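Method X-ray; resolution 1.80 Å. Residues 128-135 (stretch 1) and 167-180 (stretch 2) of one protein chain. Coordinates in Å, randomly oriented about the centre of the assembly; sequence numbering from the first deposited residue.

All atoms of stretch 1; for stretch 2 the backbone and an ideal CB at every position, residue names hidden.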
ATOM      1  N   ARG A 128      -6.588  -8.230   0.440  1.00 22.05           N
ATOM      2  CA  ARG A 128      -7.657  -7.600   1.241  1.00 22.29           C
ATOM      3  C   ARG A 128      -7.698  -6.094   1.038  1.00 21.73           C
ATOM      4  O   ARG A 128      -7.899  -5.334   1.988  1.00 21.07           O
ATOM      5  CB  ARG A 128      -7.510  -7.926   2.742  1.00 22.26           C
ATOM      6  CG  ARG A 128      -7.483  -9.425   3.046  1.00 25.77           C
ATOM      7  CD  ARG A 128      -7.692  -9.733   4.530  1.00 30.37           C
ATOM      8  NE  ARG A 128      -8.290 -11.060   4.712  1.00 35.25           N
ATOM      9  CZ  ARG A 128      -7.614 -12.172   4.976  1.00 37.60           C
ATOM     10  NH1 ARG A 128      -6.296 -12.142   5.122  1.00 39.81           N
ATOM     11  NH2 ARG A 128      -8.268 -13.322   5.107  1.00 39.93           N
ATOM     12  N   GLU A 129      -7.543  -5.681  -0.217  1.00 21.93           N
ATOM     13  CA  GLU A 129      -7.519  -4.286  -0.590  1.00 21.68           C
ATOM     14  C   GLU A 129      -8.849  -3.640  -0.228  1.00 21.45           C
ATOM     15  O   GLU A 129      -8.896  -2.473   0.131  1.00 20.05           O
ATOM     16  CB  GLU A 129      -7.273  -4.140  -2.091  1.00 21.74           C
ATOM     17  CG  GLU A 129      -5.924  -4.721  -2.591  1.00 23.27           C
ATOM     18  CD  GLU A 129      -5.982  -6.196  -3.016  1.00 25.24           C
ATOM     19  OE1 GLU A 129      -5.080  -6.611  -3.770  1.00 28.89           O
ATOM     20  OE2 GLU A 129      -6.878  -6.946  -2.587  1.00 25.04           O
ATOM     21  N   ASP A 130      -9.925  -4.411  -0.339  1.00 21.82           N
ATOM     22  CA  ASP A 130     -11.257  -3.895  -0.048  1.00 22.34           C
ATOM     23  C   ASP A 130     -11.406  -3.495   1.429  1.00 22.19           C
ATOM     24  O   ASP A 130     -12.048  -2.489   1.736  1.00 21.14           O
ATOM     25  CB  ASP A 130     -12.340  -4.905  -0.462  1.00 22.49           C
ATOM     26  CG  ASP A 130     -12.248  -6.241   0.293  1.00 26.02           C
ATOM     27  OD1 ASP A 130     -13.325  -6.854   0.494  1.00 27.51           O
ATOM     28  OD2 ASP A 130     -11.123  -6.686   0.672  1.00 25.25           O
ATOM     29  N   ASP A 131     -10.805  -4.276   2.330  1.00 21.30           N
ATOM     30  CA  ASP A 131     -10.814  -3.941   3.749  1.00 21.32           C
ATOM     31  C   ASP A 131     -10.070  -2.637   4.053  1.00 20.71           C
ATOM     32  O   ASP A 131     -10.467  -1.870   4.922  1.00 19.83           O
ATOM     33  CB  ASP A 131     -10.221  -5.077   4.576  1.00 21.64           C
ATOM     34  CG  ASP A 131     -11.131  -6.293   4.634  1.00 24.88           C
ATOM     35  OD1 ASP A 131     -12.363  -6.138   4.486  1.00 27.45           O
ATOM     36  OD2 ASP A 131     -10.611  -7.412   4.854  1.00 27.36           O
ATOM     37  N   LEU A 132      -8.988  -2.397   3.330  1.00 20.73           N
ATOM     38  CA  LEU A 132      -8.233  -1.154   3.472  1.00 19.96           C
ATOM     39  C   LEU A 132      -9.071   0.016   2.919  1.00 19.19           C
ATOM     40  O   LEU A 132      -9.176   1.053   3.552  1.00 17.76           O
ATOM     41  CB  LEU A 132      -6.876  -1.242   2.781  1.00 19.61           C
ATOM     42  CG  LEU A 132      -5.989   0.013   2.748  1.00 20.33           C
ATOM     43  CD1 LEU A 132      -5.693   0.550   4.154  1.00 17.84           C
ATOM     44  CD2 LEU A 132      -4.701  -0.243   1.982  1.00 21.35           C
ATOM     45  N   ARG A 133      -9.656  -0.160   1.736  1.00 18.45           N
ATOM     46  CA  ARG A 133     -10.559   0.857   1.205  1.00 19.21           C
ATOM     47  C   ARG A 133     -11.701   1.182   2.191  1.00 19.56           C
ATOM     48  O   ARG A 133     -12.066   2.350   2.349  1.00 19.72           O
ATOM     49  CB  ARG A 133     -11.117   0.465  -0.172  1.00 18.46           C
ATOM     50  CG  ARG A 133     -10.053   0.518  -1.265  1.00 18.85           C
ATOM     51  CD  ARG A 133     -10.652   0.554  -2.685  1.00 17.51           C
ATOM     52  NE  ARG A 133      -9.575   0.328  -3.642  1.00 15.80           N
ATOM     53  CZ  ARG A 133      -9.157  -0.883  -4.041  1.00 16.14           C
ATOM     54  NH1 ARG A 133      -9.761  -1.990  -3.614  1.00 18.72           N
ATOM     55  NH2 ARG A 133      -8.144  -0.974  -4.879  1.00 18.13           N
ATOM     56  N   LYS A 134     -12.246   0.164   2.856  1.00 19.76           N
ATOM     57  CA  LYS A 134     -13.357   0.388   3.786  1.00 20.57           C
ATOM     58  C   LYS A 134     -12.923   1.243   4.955  1.00 20.07           C
ATOM     59  O   LYS A 134     -13.658   2.126   5.391  1.00 20.37           O
ATOM     60  CB  LYS A 134     -13.923  -0.919   4.325  1.00 21.27           C
ATOM     61  CG  LYS A 134     -14.764  -1.712   3.346  1.00 24.60           C
ATOM     62  CD  LYS A 134     -15.076  -3.089   3.938  1.00 28.36           C
ATOM     63  CE  LYS A 134     -16.126  -3.832   3.125  1.00 31.83           C
ATOM     64  NZ  LYS A 134     -16.570  -5.081   3.825  1.00 33.43           N
ATOM     65  N   TRP A 135     -11.715   0.990   5.432  1.00 19.83           N
ATOM     66  CA  TRP A 135     -11.177   1.736   6.548  1.00 19.83           C
ATOM     67  C   TRP A 135     -10.903   3.173   6.132  1.00 19.34           C
ATOM     68  O   TRP A 135     -11.214   4.082   6.881  1.00 19.35           O
ATOM     69  CB  TRP A 135      -9.917   1.096   7.107  1.00 21.21           C
ATOM     70  CG  TRP A 135      -9.440   1.850   8.326  1.00 20.47           C
ATOM     71  CD1 TRP A 135      -9.742   1.570   9.625  1.00 20.74           C
ATOM     72  CD2 TRP A 135      -8.607   3.022   8.342  1.00 21.92           C
ATOM     73  NE1 TRP A 135      -9.149   2.501  10.451  1.00 21.80           N
ATOM     74  CE2 TRP A 135      -8.442   3.396   9.689  1.00 20.03           C
ATOM     75  CE3 TRP A 135      -7.959   3.772   7.347  1.00 20.08           C
ATOM     76  CZ2 TRP A 135      -7.656   4.500  10.081  1.00 20.08           C
ATOM     77  CZ3 TRP A 135      -7.197   4.893   7.740  1.00 23.49           C
ATOM     78  CH2 TRP A 135      -7.057   5.239   9.105  1.00 20.99           C
ATOM     79  N   UNK A 167     -17.069   8.680  -0.313  1.00 25.81           N
ATOM     80  CA  UNK A 167     -18.053   7.616  -0.217  1.00 26.97           C
ATOM     81  C   UNK A 167     -17.751   6.662  -1.347  1.00 26.74           C
ATOM     82  O   UNK A 167     -17.540   7.098  -2.490  1.00 27.10           O
ATOM     83  CB  UNK A 167     -19.488   8.143  -0.284  1.00 26.97           C
ATOM     84  N   UNK A 168     -17.680   5.374  -1.030  1.00 26.10           N
ATOM     85  CA  UNK A 168     -17.459   4.359  -2.069  1.00 26.12           C
ATOM     86  C   UNK A 168     -18.568   3.316  -2.095  1.00 25.51           C
ATOM     87  O   UNK A 168     -19.048   2.913  -1.036  1.00 26.01           O
ATOM     88  CB  UNK A 168     -16.111   3.668  -1.854  1.00 26.12           C
ATOM     89  N   UNK A 169     -18.953   2.891  -3.307  1.00 24.81           N
ATOM     90  CA  UNK A 169     -19.895   1.783  -3.504  1.00 24.43           C
ATOM     91  C   UNK A 169     -19.200   0.459  -3.186  1.00 23.87           C
ATOM     92  O   UNK A 169     -17.956   0.388  -3.172  1.00 22.02           O
ATOM     93  CB  UNK A 169     -20.438   1.775  -4.935  1.00 24.43           C
ATOM     94  N   UNK A 170     -19.993  -0.587  -2.941  1.00 23.70           N
ATOM     95  CA  UNK A 170     -19.431  -1.921  -2.738  1.00 24.18           C
ATOM     96  C   UNK A 170     -18.485  -2.263  -3.878  1.00 23.53           C
ATOM     97  O   UNK A 170     -17.413  -2.788  -3.619  1.00 25.12           O
ATOM     98  CB  UNK A 170     -20.540  -2.970  -2.631  1.00 24.18           C
ATOM     99  N   UNK A 171     -18.867  -1.946  -5.125  1.00 23.52           N
ATOM    100  CA  UNK A 171     -18.011  -2.235  -6.286  1.00 23.12           C
ATOM    101  C   UNK A 171     -16.688  -1.478  -6.207  1.00 22.80           C
ATOM    102  O   UNK A 171     -15.624  -2.051  -6.444  1.00 21.43           O
ATOM    103  CB  UNK A 171     -18.736  -1.875  -7.584  1.00 23.12           C
ATOM    104  N   UNK A 172     -16.770  -0.188  -5.884  1.00 22.00           N
ATOM    105  CA  UNK A 172     -15.583   0.657  -5.790  1.00 22.20           C
ATOM    106  C   UNK A 172     -14.683   0.185  -4.659  1.00 21.34           C
ATOM    107  O   UNK A 172     -13.462   0.216  -4.782  1.00 20.49           O
ATOM    108  CB  UNK A 172     -15.977   2.120  -5.579  1.00 22.20           C
ATOM    109  N   UNK A 173     -15.282  -0.272  -3.568  1.00 20.66           N
ATOM    110  CA  UNK A 173     -14.501  -0.784  -2.455  1.00 21.07           C
ATOM    111  C   UNK A 173     -13.705  -2.004  -2.919  1.00 21.02           C
ATOM    112  O   UNK A 173     -12.520  -2.120  -2.622  1.00 20.53           O
ATOM    113  CB  UNK A 173     -15.404  -1.137  -1.272  1.00 21.07           C
ATOM    114  N   UNK A 174     -14.356  -2.892  -3.677  1.00 20.27           N
ATOM    115  CA  UNK A 174     -13.751  -4.174  -4.032  1.00 19.57           C
ATOM    116  C   UNK A 174     -12.775  -4.043  -5.197  1.00 19.88           C
ATOM    117  O   UNK A 174     -11.715  -4.657  -5.186  1.00 19.24           O
ATOM    118  CB  UNK A 174     -14.841  -5.189  -4.382  1.00 19.57           C
ATOM    119  N   UNK A 175     -13.124  -3.220  -6.190  1.00 19.02           N
ATOM    120  CA  UNK A 175     -12.335  -3.128  -7.424  1.00 20.07           C
ATOM    121  C   UNK A 175     -11.420  -1.917  -7.521  1.00 20.60           C
ATOM    122  O   UNK A 175     -10.402  -1.966  -8.234  1.00 20.02           O
ATOM    123  CB  UNK A 175     -13.283  -3.117  -8.625  1.00 20.07           C
ATOM    124  N   UNK A 176     -11.792  -0.849  -6.808  1.00 20.76           N
ATOM    125  CA  UNK A 176     -11.011   0.391  -6.798  1.00 20.92           C
ATOM    126  C   UNK A 176     -11.647   1.420  -7.718  1.00 21.59           C
ATOM    127  O   UNK A 176     -11.893   1.128  -8.884  1.00 20.54           O
ATOM    128  CB  UNK A 176      -9.564   0.126  -7.219  1.00 20.92           C
ATOM    129  N   UNK A 177     -11.942   2.623  -7.185  1.00 21.49           N
ATOM    130  CA  UNK A 177     -12.610   3.641  -7.979  1.00 22.11           C
ATOM    131  C   UNK A 177     -11.792   4.001  -9.225  1.00 21.61           C
ATOM    132  O   UNK A 177     -12.364   4.130 -10.318  1.00 22.25           O
ATOM    133  CB  UNK A 177     -12.859   4.889  -7.130  1.00 22.11           C
ATOM    134  N   UNK A 178     -10.469   4.143  -9.069  1.00 20.38           N
ATOM    135  CA  UNK A 178      -9.586   4.500 -10.182  1.00 20.59           C
ATOM    136  C   UNK A 178      -9.197   3.309 -11.038  1.00 20.45           C
ATOM    137  O   UNK A 178      -9.059   3.453 -12.242  1.00 21.90           O
ATOM    138  CB  UNK A 178      -8.320   5.172  -9.647  1.00 20.59           C
ATOM    139  N   UNK A 179      -9.037   2.133 -10.422  1.00 20.48           N
ATOM    140  CA  UNK A 179      -8.735   0.913 -11.199  1.00 20.13           C
ATOM    141  C   UNK A 179      -9.910   0.532 -12.104  1.00 20.78           C
ATOM    142  O   UNK A 179      -9.717   0.100 -13.235  1.00 20.96           O
ATOM    143  CB  UNK A 179      -8.404  -0.250 -10.261  1.00 20.13           C
ATOM    144  N   UNK A 180     -11.121   0.718 -11.597  1.00 21.79           N
ATOM    145  CA  UNK A 180     -12.335   0.474 -12.401  1.00 22.77           C
ATOM    146  C   UNK A 180     -12.401   1.373 -13.627  1.00 24.03           C
ATOM    147  O   UNK A 180     -12.723   0.926 -14.735  1.00 23.08           O
ATOM    148  CB  UNK A 180     -13.587   0.686 -11.548  1.00 22.77           C
TER

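Position 167 is extended and out of reach of stretch 1, so almost any residue would suit; it is Asn167.

Position 168 is also extended, but its CA-to-CB bond points toward stretch 1. The ideal CB has nothing of that stretch within 5.5 Å, so a medium aliphatic would suit. It is Leu168, whose CD1 lies 4.2 Å from Arg133 CD.

Position 169 comes right before a helix, where Ser, Thr, Asp or Asn often cap. It is Thr169. Its OG1 accepts from the backbone N of residue 172 at 3.1 Å.

Positions 170 and 171 begin the helix and meet nothing of stretch 1. Small or polar residues would do; they are Ala170 and Lys171.

At 172 the CA-to-CB bond points sideways, and a polar side chain fits. The end of the Glu172 side chain leads away from stretch 1. Its OE1 accepts from Thr169 N at 2.9 Å, so the two residues bond reciprocally. Glu172 O lies 3.5 Å from Arg133 CD.

Position 173 points sideways, with its ideal CB 4.7 Å from Lys134 CG and from Arg133 CB. These are aliphatic parts of long side chains, so Leu, Ile or Met would suit. It is Leu173. Its CD2 packs 3.8 Å from Arg133 CB and 3.8 Å from Lys134 CG. Its backbone O accepts a hydrogen bond from Arg133 NH1 at 2.9 Å, and also meets Asp130 CA at 3.4 Å in a CA-H...O contact.

Position 174 starts away from stretch 1, but the carboxylates of Glu129 and Asp130 are near. A long basic side chain could turn back to them; Lys or Arg would suit. It is Arg174. Its NH1 forms a salt bridge with Glu129 OE2 at 3.0 Å, near the guanidinium plane. Asp130 OD2 lies over one face, 3.5 Å from Arg174 NH2, a salt bridge of charges only.

Position 175 points away, so stretch 1 would allow small or bulky residues; it is Phe175.

Position 176 has phi/psi of 101/125. An ideal CB would jam against the preceding carbonyl O and lie 3.0 Å from Arg133 NH2, a clash. Only glycine suits. Gly176 CA lies over one face of the Arg133 guanidinium, 3.5 Å from NE.

Position 177 opens the next helix with phi near -59°, which allows proline. Pro177 CD is 4.1 Å from Arg133 NE.

Position 179 points toward Arg133, and an aliphatic could reach it. Leu179 CD1 is 3.8 Å from Arg133 NH2.

Positions 178 and 180 are out of reach, so polar or bulky residues would both fit; they are Phe178 and Leu180.

Stretch 2 (167-180) NLTAKELRFGPFLL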
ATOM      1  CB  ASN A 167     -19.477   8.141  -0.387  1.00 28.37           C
ATOM      2  CG  ASN A 167     -19.901   9.081   0.717  1.00 30.83           C
ATOM      3  OD1 ASN A 167     -19.359   9.064   1.819  1.00 36.26           O
ATOM      4  ND2 ASN A 167     -20.895   9.909   0.424  1.00 34.16           N
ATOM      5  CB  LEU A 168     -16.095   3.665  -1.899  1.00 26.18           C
ATOM      6  CG  LEU A 168     -14.784   4.419  -2.124  1.00 26.05           C
ATOM      7  CD1 LEU A 168     -13.617   3.424  -2.014  1.00 28.08           C
ATOM      8  CD2 LEU A 168     -14.743   5.138  -3.466  1.00 26.07           C
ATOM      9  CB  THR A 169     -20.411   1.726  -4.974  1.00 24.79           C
ATOM     10  OG1 THR A 169     -19.320   1.521  -5.866  1.00 24.55           O
ATOM     11  CG2 THR A 169     -21.126   3.020  -5.374  1.00 25.07           C
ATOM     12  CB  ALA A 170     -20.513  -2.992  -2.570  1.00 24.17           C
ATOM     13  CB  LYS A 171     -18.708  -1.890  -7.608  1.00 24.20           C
ATOM     14  CG  LYS A 171     -19.663  -2.947  -8.087  1.00 27.14           C
ATOM     15  CD  LYS A 171     -19.692  -2.990  -9.598  1.00 30.79           C
ATOM     16  CE  LYS A 171     -20.821  -3.888 -10.081  1.00 33.77           C
ATOM     17  NZ  LYS A 171     -21.428  -3.332 -11.344  1.00 35.44           N
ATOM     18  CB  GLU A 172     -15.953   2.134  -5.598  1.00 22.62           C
ATOM     19  CG  GLU A 172     -16.368   2.877  -6.876  1.00 25.69           C
ATOM     20  CD  GLU A 172     -17.039   4.220  -6.583  1.00 28.54           C
ATOM     21  OE1 GLU A 172     -17.726   4.353  -5.542  1.00 28.97           O
ATOM     22  OE2 GLU A 172     -16.878   5.156  -7.397  1.00 33.34           O
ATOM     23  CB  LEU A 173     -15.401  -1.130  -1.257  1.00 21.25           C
ATOM     24  CG  LEU A 173     -15.974   0.026  -0.427  1.00 22.90           C
ATOM     25  CD1 LEU A 173     -17.116  -0.415   0.491  1.00 25.16           C
ATOM     26  CD2 LEU A 173     -14.879   0.730   0.384  1.00 25.22           C
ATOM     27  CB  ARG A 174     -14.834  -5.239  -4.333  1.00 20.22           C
ATOM     28  CG  ARG A 174     -14.274  -6.546  -4.946  1.00 21.45           C
ATOM     29  CD  ARG A 174     -13.413  -7.379  -3.959  1.00 26.75           C
ATOM     30  NE  ARG A 174     -12.036  -6.893  -3.771  1.00 27.34           N
ATOM     31  CZ  ARG A 174     -11.135  -7.478  -2.979  1.00 27.55           C
ATOM     32  NH1 ARG A 174      -9.907  -6.984  -2.888  1.00 27.86           N
ATOM     33  NH2 ARG A 174     -11.452  -8.574  -2.285  1.00 29.20           N
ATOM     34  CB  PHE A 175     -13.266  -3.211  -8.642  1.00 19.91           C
ATOM     35  CG  PHE A 175     -14.011  -4.503  -8.717  1.00 19.69           C
ATOM     36  CD1 PHE A 175     -13.424  -5.610  -9.290  1.00 20.40           C
ATOM     37  CD2 PHE A 175     -15.269  -4.628  -8.165  1.00 22.60           C
ATOM     38  CE1 PHE A 175     -14.080  -6.823  -9.326  1.00 21.44           C
ATOM     39  CE2 PHE A 175     -15.954  -5.849  -8.205  1.00 23.68           C
ATOM     40  CZ  PHE A 175     -15.354  -6.948  -8.787  1.00 20.98           C
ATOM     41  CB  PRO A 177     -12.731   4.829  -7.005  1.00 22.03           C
ATOM     42  CG  PRO A 177     -11.610   4.561  -5.955  1.00 21.84           C
ATOM     43  CD  PRO A 177     -11.650   3.079  -5.808  1.00 21.34           C
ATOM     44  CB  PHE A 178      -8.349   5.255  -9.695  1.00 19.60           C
ATOM     45  CG  PHE A 178      -8.670   6.624  -9.181  1.00 19.84           C
ATOM     46  CD1 PHE A 178      -8.648   7.717 -10.041  1.00 21.44           C
ATOM     47  CD2 PHE A 178      -9.014   6.815  -7.843  1.00 20.82           C
ATOM     48  CE1 PHE A 178      -8.967   8.998  -9.577  1.00 23.36           C
ATOM     49  CE2 PHE A 178      -9.324   8.097  -7.360  1.00 24.43           C
ATOM     50  CZ  PHE A 178      -9.295   9.193  -8.231  1.00 22.97           C
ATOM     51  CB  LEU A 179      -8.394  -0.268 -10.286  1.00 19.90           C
ATOM     52  CG  LEU A 179      -7.193  -0.054  -9.334  1.00 19.90           C
ATOM     53  CD1 LEU A 179      -6.962  -1.322  -8.512  1.00 18.40           C
ATOM     54  CD2 LEU A 179      -5.918   0.321 -10.124  1.00 22.52           C
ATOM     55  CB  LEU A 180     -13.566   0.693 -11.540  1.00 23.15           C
ATOM     56  CG  LEU A 180     -14.088  -0.445 -10.684  1.00 24.46           C
ATOM     57  CD1 LEU A 180     -15.149   0.064  -9.691  1.00 28.63           C
ATOM     58  CD2 LEU A 180     -14.651  -1.560 -11.599  1.00 24.52           C
TER
HETATM   59  O   HOH W   1      -9.008  -4.565  -5.019  1.00 29.08           O
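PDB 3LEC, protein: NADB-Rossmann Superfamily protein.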